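PDB 4PQG: glycosyltransferase Gtf1 from Streptococcus pneumoniae, which belongs to the GT-B class of glycosyltransferases and carries an added extended beta-sheet domain. Local coordinates for residues G107-V112 with T122-D127. Numbering follows the deposited sequence.
Sequences GKVLRV and TCYLVD
Leu-110 and Cys-123 face each other as an antiparallel hydrogen-bonded pair, gripping each other through both backbone amides: Leu-110 N donates to Cys-123 O at 2.8 Å and Cys-123 N to Leu-110 O at 2.6 Å. A third, almost straight bond runs from Leu-125 N to Lys-108 O (N-H...O angle 175°). On either side of the Leu-110/Cys-123 pair come the non-hydrogen-bonded pairs, Val-109 with Tyr-124 and Arg-111 with Thr-122, whose side chains share one face of the sheet. There Val-109 splits its two methyls between neighbours: CG1, anti to its own backbone N (chi1 -176°), meets Thr-122 CG2 at 3.6 Å, while CG2 comes nearest to Tyr-124 CE1 and CD1, the two side chains lying side by side and pointing the same way. The Arg-111 chain bends at chi3, and NE reaches Thr-122 OG1 at 2.8 Å in a weak bond that is far from straight (126° at the hydrogen).

Strands 109-114 and 119-125 form a beta hairpin, the second and third strands of the long antiparallel sheet in the GtfA extended beta-sheet domain. On the other face Leu-110 lies beside Cys-123, and its CB packs 4.1 Å from Leu-125 CD1; helix 89-93 covers this side, with Val-89 touching both leucines and Val-92 touching Cys-123. At the open end of the hairpin, Lys-108 stretches past the backbone of Leu-125 and Val-126, its aliphatic CE 3.6 Å from Val-126 O. A water donates to that same carbonyl and accepts a weak bond from Lys-108 NZ.

Further out, strand 100-106 flanks the first strand through a backbone bond between Arg-111 and Glu-104, and strand 133-140 flanks the second, where His-135 stacks on the ring of Tyr-124.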
ATOM      1  N   GLY A 107      14.721  11.452  21.439  1.00 43.29           N
ATOM      2  CA  GLY A 107      13.764  10.478  20.915  1.00 41.20           C
ATOM      3  C   GLY A 107      14.480   9.221  20.443  1.00 39.62           C
ATOM      4  O   GLY A 107      15.225   8.597  21.208  1.00 39.07           O
ATOM      5  N   LYS A 108      14.270   8.871  19.175  1.00 37.05           N
ATOM      6  CA  LYS A 108      14.876   7.680  18.552  1.00 35.44           C
ATOM      7  C   LYS A 108      16.325   7.913  18.084  1.00 34.37           C
ATOM      8  O   LYS A 108      16.981   6.987  17.598  1.00 33.32           O
ATOM      9  CB  LYS A 108      14.038   7.240  17.347  1.00 35.93           C
ATOM     10  CG  LYS A 108      12.683   6.648  17.688  1.00 37.11           C
ATOM     11  CD  LYS A 108      11.871   6.404  16.432  1.00 38.13           C
ATOM     12  CE  LYS A 108      10.546   5.745  16.763  1.00 40.27           C
ATOM     13  NZ  LYS A 108       9.805   5.435  15.514  1.00 42.42           N
ATOM     14  N   VAL A 109      16.809   9.148  18.206  1.00 31.04           N
ATOM     15  CA  VAL A 109      18.127   9.509  17.704  1.00 30.35           C
ATOM     16  C   VAL A 109      19.159   9.510  18.841  1.00 30.76           C
ATOM     17  O   VAL A 109      19.104  10.356  19.741  1.00 31.16           O
ATOM     18  CB  VAL A 109      18.083  10.854  16.969  1.00 30.49           C
ATOM     19  CG1 VAL A 109      19.436  11.188  16.362  1.00 30.12           C
ATOM     20  CG2 VAL A 109      16.993  10.834  15.892  1.00 32.02           C
ATOM     21  N   LEU A 110      20.059   8.525  18.822  1.00 29.60           N
ATOM     22  CA  LEU A 110      21.116   8.413  19.828  1.00 30.01           C
ATOM     23  C   LEU A 110      22.482   8.686  19.215  1.00 30.81           C
ATOM     24  O   LEU A 110      22.965   7.933  18.359  1.00 28.41           O
ATOM     25  CB  LEU A 110      21.091   7.036  20.501  1.00 28.76           C
ATOM     26  CG  LEU A 110      22.032   6.775  21.691  1.00 30.65           C
ATOM     27  CD1 LEU A 110      21.551   7.486  22.959  1.00 29.89           C
ATOM     28  CD2 LEU A 110      22.173   5.280  21.962  1.00 28.26           C
ATOM     29  N   ARG A 111      23.100   9.778  19.642  1.00 30.38           N
ATOM     30  CA  ARG A 111      24.417  10.115  19.150  1.00 30.30           C
ATOM     31  C   ARG A 111      25.470   9.748  20.185  1.00 31.64           C
ATOM     32  O   ARG A 111      25.387  10.166  21.344  1.00 30.30           O
ATOM     33  CB  ARG A 111      24.496  11.591  18.765  1.00 32.30           C
ATOM     34  CG  ARG A 111      25.771  11.938  18.029  1.00 33.98           C
ATOM     35  CD  ARG A 111      25.618  13.208  17.226  1.00 37.60           C
ATOM     36  NE  ARG A 111      24.665  13.045  16.131  1.00 41.11           N
ATOM     37  CZ  ARG A 111      24.352  14.004  15.266  1.00 42.01           C
ATOM     38  NH1 ARG A 111      24.919  15.204  15.370  1.00 43.18           N
ATOM     39  NH2 ARG A 111      23.475  13.762  14.298  1.00 39.87           N
ATOM     40  N   VAL A 112      26.446   8.954  19.748  1.00 29.77           N
ATOM     41  CA  VAL A 112      27.513   8.457  20.592  1.00 30.10           C
ATOM     42  C   VAL A 112      28.806   9.158  20.193  1.00 33.10           C
ATOM     43  O   VAL A 112      29.253   9.092  19.034  1.00 30.37           O
ATOM     44  CB  VAL A 112      27.619   6.920  20.496  1.00 29.77           C
ATOM     45  CG1 VAL A 112      28.822   6.380  21.265  1.00 28.72           C
ATOM     46  CG2 VAL A 112      26.329   6.277  20.985  1.00 29.07           C
ATOM     47  N   THR A 122      25.828   8.112  14.974  1.00 26.26           N
ATOM     48  CA  THR A 122      24.424   8.359  15.286  1.00 24.33           C
ATOM     49  C   THR A 122      23.632   7.079  15.052  1.00 25.01           C
ATOM     50  O   THR A 122      23.626   6.528  13.939  1.00 23.71           O
ATOM     51  CB  THR A 122      23.860   9.535  14.465  1.00 25.92           C
ATOM     52  OG1 THR A 122      24.738  10.660  14.587  1.00 24.32           O
ATOM     53  CG2 THR A 122      22.455   9.917  14.943  1.00 24.17           C
ATOM     54  N   CYS A 123      22.999   6.587  16.115  1.00 24.38           N
ATOM     55  CA  CYS A 123      22.132   5.426  16.034  1.00 24.77           C
ATOM     56  C   CYS A 123      20.677   5.841  15.937  1.00 25.43           C
ATOM     57  O   CYS A 123      20.212   6.741  16.661  1.00 24.64           O
ATOM     58  CB  CYS A 123      22.311   4.506  17.244  1.00 26.00           C
ATOM     59  SG  CYS A 123      23.964   3.792  17.430  1.00 27.40           S
ATOM     60  N   TYR A 124      19.961   5.170  15.043  1.00 24.96           N
ATOM     61  CA  TYR A 124      18.535   5.375  14.882  1.00 24.43           C
ATOM     62  C   TYR A 124      17.805   4.171  15.441  1.00 24.73           C
ATOM     63  O   TYR A 124      17.803   3.083  14.859  1.00 24.70           O
ATOM     64  CB  TYR A 124      18.183   5.670  13.416  1.00 25.97           C
ATOM     65  CG  TYR A 124      18.733   7.009  12.963  1.00 27.24           C
ATOM     66  CD1 TYR A 124      17.948   8.163  13.009  1.00 27.97           C
ATOM     67  CD2 TYR A 124      20.062   7.133  12.539  1.00 27.48           C
ATOM     68  CE1 TYR A 124      18.461   9.397  12.609  1.00 28.07           C
ATOM     69  CE2 TYR A 124      20.584   8.359  12.150  1.00 28.54           C
ATOM     70  CZ  TYR A 124      19.784   9.483  12.188  1.00 29.46           C
ATOM     71  OH  TYR A 124      20.306  10.692  11.786  1.00 32.26           O
ATOM     72  N   LEU A 125      17.203   4.379  16.604  1.00 24.16           N
ATOM     73  CA  LEU A 125      16.578   3.320  17.379  1.00 24.64           C
ATOM     74  C   LEU A 125      15.222   2.940  16.826  1.00 24.30           C
ATOM     75  O   LEU A 125      14.503   3.802  16.312  1.00 25.06           O
ATOM     76  CB  LEU A 125      16.430   3.760  18.848  1.00 24.26           C
ATOM     77  CG  LEU A 125      17.740   4.086  19.568  1.00 24.99           C
ATOM     78  CD1 LEU A 125      17.498   5.123  20.657  1.00 26.91           C
ATOM     79  CD2 LEU A 125      18.383   2.825  20.124  1.00 25.60           C
ATOM     80  N   VAL A 126      14.882   1.654  16.931  1.00 23.69           N
ATOM     81  CA  VAL A 126      13.565   1.164  16.538  1.00 26.33           C
ATOM     82  C   VAL A 126      12.542   1.813  17.467  1.00 29.16           C
ATOM     83  O   VAL A 126      11.514   2.311  17.017  1.00 28.28           O
ATOM     84  CB  VAL A 126      13.459  -0.382  16.650  1.00 24.89           C
ATOM     85  CG1 VAL A 126      12.078  -0.890  16.247  1.00 24.96           C
ATOM     86  CG2 VAL A 126      14.506  -1.059  15.786  1.00 24.74           C
ATOM     87  N   ASP A 127      12.871   1.826  18.759  1.00 31.85           N
ATOM     88  CA  ASP A 127      11.966   2.257  19.822  1.00 36.04           C
ATOM     89  C   ASP A 127      12.750   3.164  20.777  1.00 37.09           C
ATOM     90  O   ASP A 127      13.786   2.758  21.319  1.00 33.19           O
ATOM     91  CB  ASP A 127      11.445   1.010  20.546  1.00 38.09           C
ATOM     92  CG  ASP A 127      10.351   1.311  21.576  1.00 41.35           C
ATOM     93  OD1 ASP A 127      10.433   2.319  22.313  1.00 40.51           O
ATOM     94  OD2 ASP A 127       9.411   0.497  21.658  1.00 43.19           O
TER
HETATM   95  O   HOH W   1      10.711   2.352  14.604  1.00 34.33           O